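Local coordinates for protein putative metalloprotease II (Bacteroides fragilis, PDB 4ON1) that binds a zinc ion and is probably a secreted metalloendopeptidase of the fragilysin family, encoded by the pathogenicity island of this gut bacterium, at residues S256-E259 / V260-L263; R271-D274 / E275-G278. All coordinates share one frame; numbering follows the deposited sequence.

Contact 1: S256-E259 / V260-L263; sequences SDYE and VSAL
Tyr258 and Val260 meet side by side because of their first torsions. In Tyr258, CG stands anti to the backbone N (chi1 176°). Val260 turns CG2 away from its own carbonyl carbon, and this methyl lies beside the phenol end of the ring. Tyr258 CE2 is 3.4 Å from Val260 CB. Tyr258 OH is also 3.4 Å from Val260 CG2. The backbone N of Val260 sits over the centre of one ring face, 3.9 Å above the plane. Ser261 OG comes to the edge of the same ring, near its plane, 3.6 Å from Tyr258 CD2. The ring thus lies against the opening turn of helix 259-271.

Tyr258 is the N-cap residue of this helix. Its carbonyl starts the helical pattern: Ala262 N donates to Tyr258 O at 2.9 Å. The next bond runs from Leu263 N to Glu259 O, also 2.9 Å.

The Glu259 side chain folds back beside the first turn, with Glu259 OE1 2.9 Å from Glu259 N. This buried side chain touches Asp293, Tyr300 and Ile321. A weak hydrogen bond links OE1 to Thr297 OG1. Leu263 and Ala262 also pack on Ile321, so this side of the helix start faces strand 319-323.

The Tyr258-Val260 contact is apolar; the hydrogen bonds across the contact are the two backbone ones. Glu259 places a carboxylate in a buried setting. The helix N-terminus and the weak bond at OE1 would probably help to stabilise negative charge there.

Contact 2: R271-D274 / E275-G278; sequences RSWD and EVKG
A short 3-10 turn in the loop between helix 259-271 and strand 284-288 brings Trp273 against Glu275 and Val276. Val276 N donates to Trp273 O at 3.1 Å. A weaker bond follows from Lys277 N to Asp274 O, 3.3 Å long.

The indole is gripped in two ways by one glutamate. Glu275 CB lies over the face of the five-membered ring, 3.7 Å from its centroid, as a CH-pi contact. The chain then runs out extended beyond CG. It brings OE2 within 3.0 Å of Trp273 NE1, which donates a weak hydrogen bond with an N-H...O angle of 147°. The carboxylate plane is turned 70° from the indole plane. Glu275 CG lies beside its own backbone N (chi1 -83°), which carries the carboxylate back toward the indole nitrogen.

Val276 meets the six-membered ring. Its CG1 and CG2 both lie 3.7 Å from Trp273 CE3. Val276 also packs on Phe316. Tyr269, near the end of helix 259-271, meets the indole with its ring tilted against it, and Trp273 touches Ser249 as well. These neighbours place the buried indole between the helix end and nearby loops.

Between the side chains, packing on the indole is joined by one weak hydrogen bond. That bond gives the buried indole N-H an acceptor on an exposed glutamate. With the CH-pi contact and the packing of Val276 and Tyr269, it probably helps to limit rotation of the ring.

Contacts 1 and 2 lie at the two ends of helix 259-271. Residues 256-263 start the helix, and residues 271-278 follow its end and turn toward strand 284-288. Their centres are 21 Å apart, and their nearest atoms come within about 7 Å without touching. Contact 1 lies nearer the metal site. The Glu259 side chain is about 7 Å from that of Asp176 and about 11 Å from the bound zinc ion. That ion is held by Asp176, His334, His338 and His344. His334 and His338 fit an HExxH pattern on helix 331-340, as in zinc metalloproteases. The Leu263 side chain is about 10 Å from that of His338. Contact 2 lies away from this site.

Contact 1: S256-E259 / V260-L263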
ATOM      1  N   SER A 256     -17.800  -8.209  10.734  1.00 33.12           N
ATOM      2  CA  SER A 256     -18.871  -7.540  10.000  1.00 51.86           C
ATOM      3  C   SER A 256     -19.154  -6.135  10.507  1.00 50.33           C
ATOM      4  O   SER A 256     -20.097  -5.491  10.045  1.00 65.48           O
ATOM      5  CB  SER A 256     -20.156  -8.367  10.078  1.00 64.48           C
ATOM      6  OG  SER A 256     -20.665  -8.363  11.403  1.00 71.38           O
ATOM      7  N   ASP A 257     -18.338  -5.666  11.449  1.00 43.48           N
ATOM      8  CA  ASP A 257     -18.579  -4.392  12.129  1.00 36.10           C
ATOM      9  C   ASP A 257     -18.853  -3.217  11.197  1.00 28.67           C
ATOM     10  O   ASP A 257     -18.373  -3.164  10.068  1.00 31.02           O
ATOM     11  CB  ASP A 257     -17.388  -4.033  13.018  1.00 41.53           C
ATOM     12  CG  ASP A 257     -17.297  -4.900  14.258  1.00 58.36           C
ATOM     13  OD1 ASP A 257     -18.065  -5.883  14.361  1.00 65.68           O
ATOM     14  OD2 ASP A 257     -16.447  -4.597  15.125  1.00 51.45           O
ATOM     15  N   TYR A 258     -19.614  -2.261  11.715  1.00 29.85           N
ATOM     16  CA  TYR A 258     -20.002  -1.079  10.973  1.00 23.83           C
ATOM     17  C   TYR A 258     -18.861  -0.090  11.059  1.00 23.85           C
ATOM     18  O   TYR A 258     -18.283   0.100  12.133  1.00 16.77           O
ATOM     19  CB  TYR A 258     -21.276  -0.481  11.547  1.00 27.77           C
ATOM     20  CG  TYR A 258     -21.715   0.805  10.897  1.00 36.55           C
ATOM     21  CD1 TYR A 258     -21.788   0.924   9.513  1.00 34.06           C
ATOM     22  CD2 TYR A 258     -22.075   1.897  11.669  1.00 30.49           C
ATOM     23  CE1 TYR A 258     -22.203   2.099   8.919  1.00 33.86           C
ATOM     24  CE2 TYR A 258     -22.497   3.073  11.086  1.00 34.99           C
ATOM     25  CZ  TYR A 258     -22.554   3.170   9.713  1.00 39.69           C
ATOM     26  OH  TYR A 258     -22.970   4.344   9.134  1.00 49.76           O
ATOM     27  N   GLU A 259     -18.525   0.517   9.924  1.00 19.37           N
ATOM     28  CA  GLU A 259     -17.307   1.307   9.801  1.00 19.92           C
ATOM     29  C   GLU A 259     -17.255   2.493  10.764  1.00 17.10           C
ATOM     30  O   GLU A 259     -16.186   2.802  11.294  1.00 19.88           O
ATOM     31  CB  GLU A 259     -17.117   1.771   8.350  1.00 19.31           C
ATOM     32  CG  GLU A 259     -18.259   2.600   7.772  1.00 24.48           C
ATOM     33  CD  GLU A 259     -19.251   1.747   6.984  1.00 46.41           C
ATOM     34  OE1 GLU A 259     -19.264   0.510   7.164  1.00 40.94           O
ATOM     35  OE2 GLU A 259     -20.013   2.313   6.176  1.00 52.06           O
ATOM     36  N   VAL A 260     -18.383   3.168  10.973  1.00 18.28           N
ATOM     37  CA  VAL A 260     -18.405   4.335  11.857  1.00 24.50           C
ATOM     38  C   VAL A 260     -18.074   3.935  13.296  1.00 26.56           C
ATOM     39  O   VAL A 260     -17.262   4.579  13.956  1.00 22.06           O
ATOM     40  CB  VAL A 260     -19.766   5.046  11.816  1.00 23.20           C
ATOM     41  CG1 VAL A 260     -19.811   6.207  12.812  1.00 25.19           C
ATOM     42  CG2 VAL A 260     -20.062   5.547  10.406  1.00 24.97           C
ATOM     43  N   SER A 261     -18.701   2.859  13.765  1.00 21.80           N
ATOM     44  CA  SER A 261     -18.419   2.308  15.083  1.00 23.41           C
ATOM     45  C   SER A 261     -16.978   1.818  15.181  1.00 19.33           C
ATOM     46  O   SER A 261     -16.305   2.033  16.194  1.00 19.39           O
ATOM     47  CB  SER A 261     -19.376   1.159  15.394  1.00 18.68           C
ATOM     48  OG  SER A 261     -20.689   1.490  14.996  1.00 45.94           O
ATOM     49  N   ALA A 262     -16.511   1.148  14.130  1.00 14.66           N
ATOM     50  CA  ALA A 262     -15.149   0.614  14.107  1.00 21.07           C
ATOM     51  C   ALA A 262     -14.102   1.725  14.190  1.00 19.99           C
ATOM     52  O   ALA A 262     -13.098   1.599  14.889  1.00 15.05           O
ATOM     53  CB  ALA A 262     -14.929  -0.229  12.863  1.00 18.94           C
ATOM     54  N   LEU A 263     -14.329   2.815  13.471  1.00 17.81           N
ATOM     55  CA  LEU A 263     -13.393   3.938  13.518  1.00 18.24           C
ATOM     56  C   LEU A 263     -13.355   4.570  14.911  1.00 14.10           C
ATOM     57  O   LEU A 263     -12.280   4.806  15.475  1.00 16.93           O
ATOM     58  CB  LEU A 263     -13.777   5.005  12.491  1.00 13.28           C
ATOM     59  CG  LEU A 263     -12.852   6.224  12.483  1.00 14.17           C
ATOM     60  CD1 LEU A 263     -11.418   5.803  12.186  1.00 12.45           C
ATOM     61  CD2 LEU A 263     -13.329   7.252  11.478  1.00 22.81           C
TER

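Contact 2: R271-D274 / E275-G278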
ATOM      1  N   ARG A 271      -6.514   6.637  22.211  1.00 13.44           N
ATOM      2  CA  ARG A 271      -6.476   7.688  23.216  1.00 24.74           C
ATOM      3  C   ARG A 271      -6.025   7.205  24.589  1.00 20.45           C
ATOM      4  O   ARG A 271      -5.609   8.010  25.416  1.00 22.86           O
ATOM      5  CB  ARG A 271      -7.849   8.357  23.312  1.00 16.79           C
ATOM      6  CG  ARG A 271      -8.081   9.325  22.171  1.00 23.72           C
ATOM      7  CD  ARG A 271      -9.546   9.651  21.949  1.00 20.56           C
ATOM      8  NE  ARG A 271      -9.675  10.556  20.807  1.00 18.63           N
ATOM      9  CZ  ARG A 271     -10.746  10.643  20.025  1.00 28.62           C
ATOM     10  NH1 ARG A 271     -11.803   9.879  20.254  1.00 25.17           N
ATOM     11  NH2 ARG A 271     -10.752  11.493  19.006  1.00 28.12           N
ATOM     12  N   SER A 272      -6.091   5.900  24.829  1.00 18.54           N
ATOM     13  CA  SER A 272      -5.608   5.362  26.098  1.00 31.39           C
ATOM     14  C   SER A 272      -4.456   4.383  25.893  1.00 26.75           C
ATOM     15  O   SER A 272      -4.069   3.669  26.815  1.00 26.54           O
ATOM     16  CB  SER A 272      -6.741   4.673  26.862  1.00 26.12           C
ATOM     17  OG  SER A 272      -7.334   3.659  26.075  1.00 22.37           O
ATOM     18  N   TRP A 273      -3.895   4.381  24.686  1.00 25.75           N
ATOM     19  CA  TRP A 273      -2.767   3.511  24.350  1.00 22.18           C
ATOM     20  C   TRP A 273      -1.441   4.172  24.722  1.00 26.07           C
ATOM     21  O   TRP A 273      -1.007   5.125  24.071  1.00 20.00           O
ATOM     22  CB  TRP A 273      -2.784   3.189  22.859  1.00 18.24           C
ATOM     23  CG  TRP A 273      -1.883   2.068  22.444  1.00 25.39           C
ATOM     24  CD1 TRP A 273      -1.317   1.124  23.251  1.00 26.15           C
ATOM     25  CD2 TRP A 273      -1.458   1.763  21.106  1.00 19.81           C
ATOM     26  NE1 TRP A 273      -0.563   0.255  22.499  1.00 23.55           N
ATOM     27  CE2 TRP A 273      -0.635   0.624  21.182  1.00 18.06           C
ATOM     28  CE3 TRP A 273      -1.696   2.347  19.855  1.00 17.08           C
ATOM     29  CZ2 TRP A 273      -0.039   0.052  20.048  1.00 22.34           C
ATOM     30  CZ3 TRP A 273      -1.104   1.780  18.728  1.00 20.36           C
ATOM     31  CH2 TRP A 273      -0.283   0.641  18.836  1.00 19.83           C
ATOM     32  N   ASP A 274      -0.782   3.654  25.753  1.00 23.58           N
ATOM     33  CA  ASP A 274       0.420   4.315  26.255  1.00 26.34           C
ATOM     34  C   ASP A 274       1.573   4.261  25.247  1.00 23.01           C
ATOM     35  O   ASP A 274       2.478   5.098  25.291  1.00 30.06           O
ATOM     36  CB  ASP A 274       0.832   3.712  27.603  1.00 49.22           C
ATOM     37  CG  ASP A 274       1.195   2.246  27.505  1.00 76.23           C
ATOM     38  OD1 ASP A 274       0.661   1.551  26.612  1.00 84.57           O
ATOM     39  OD2 ASP A 274       2.001   1.786  28.340  1.00 92.19           O
ATOM     40  N   GLU A 275       1.534   3.296  24.331  1.00 20.86           N
ATOM     41  CA  GLU A 275       2.567   3.189  23.303  1.00 24.36           C
ATOM     42  C   GLU A 275       2.589   4.395  22.344  1.00 33.40           C
ATOM     43  O   GLU A 275       3.601   4.649  21.691  1.00 27.73           O
ATOM     44  CB  GLU A 275       2.414   1.865  22.530  1.00 23.75           C
ATOM     45  CG  GLU A 275       3.086   0.667  23.252  1.00 54.07           C
ATOM     46  CD  GLU A 275       2.766  -0.712  22.653  1.00 59.28           C
ATOM     47  OE1 GLU A 275       3.447  -1.138  21.696  1.00 52.98           O
ATOM     48  OE2 GLU A 275       1.844  -1.386  23.161  1.00 54.89           O
ATOM     49  N   VAL A 276       1.488   5.141  22.256  1.00 21.74           N
ATOM     50  CA  VAL A 276       1.447   6.297  21.350  1.00 24.22           C
ATOM     51  C   VAL A 276       1.112   7.581  22.107  1.00 24.34           C
ATOM     52  O   VAL A 276       0.618   8.548  21.524  1.00 22.54           O
ATOM     53  CB  VAL A 276       0.437   6.111  20.179  1.00 22.30           C
ATOM     54  CG1 VAL A 276       0.886   4.984  19.265  1.00 19.64           C
ATOM     55  CG2 VAL A 276      -0.982   5.856  20.703  1.00 12.77           C
ATOM     56  N   LYS A 277       1.385   7.575  23.409  1.00 24.91           N
ATOM     57  CA  LYS A 277       1.167   8.745  24.249  1.00 30.59           C
ATOM     58  C   LYS A 277       1.905   9.950  23.692  1.00 30.32           C
ATOM     59  O   LYS A 277       3.096   9.860  23.385  1.00 26.62           O
ATOM     60  CB  LYS A 277       1.664   8.491  25.678  1.00 37.32           C
ATOM     61  CG  LYS A 277       1.094   9.440  26.711  1.00 46.85           C
ATOM     62  CD  LYS A 277       1.551   9.064  28.113  1.00 48.80           C
ATOM     63  CE  LYS A 277       3.067   9.219  28.230  1.00 64.48           C
ATOM     64  NZ  LYS A 277       3.644   8.676  29.496  1.00 75.58           N
ATOM     65  N   GLY A 278       1.195  11.065  23.541  1.00 23.08           N
ATOM     66  CA  GLY A 278       1.803  12.283  23.038  1.00 26.04           C
ATOM     67  C   GLY A 278       2.005  12.337  21.533  1.00 32.95           C
ATOM     68  O   GLY A 278       2.494  13.341  21.014  1.00 29.56           O
TER
HETATM   69  O   HOH W   1       5.009   6.091  24.217  1.00 46.19           O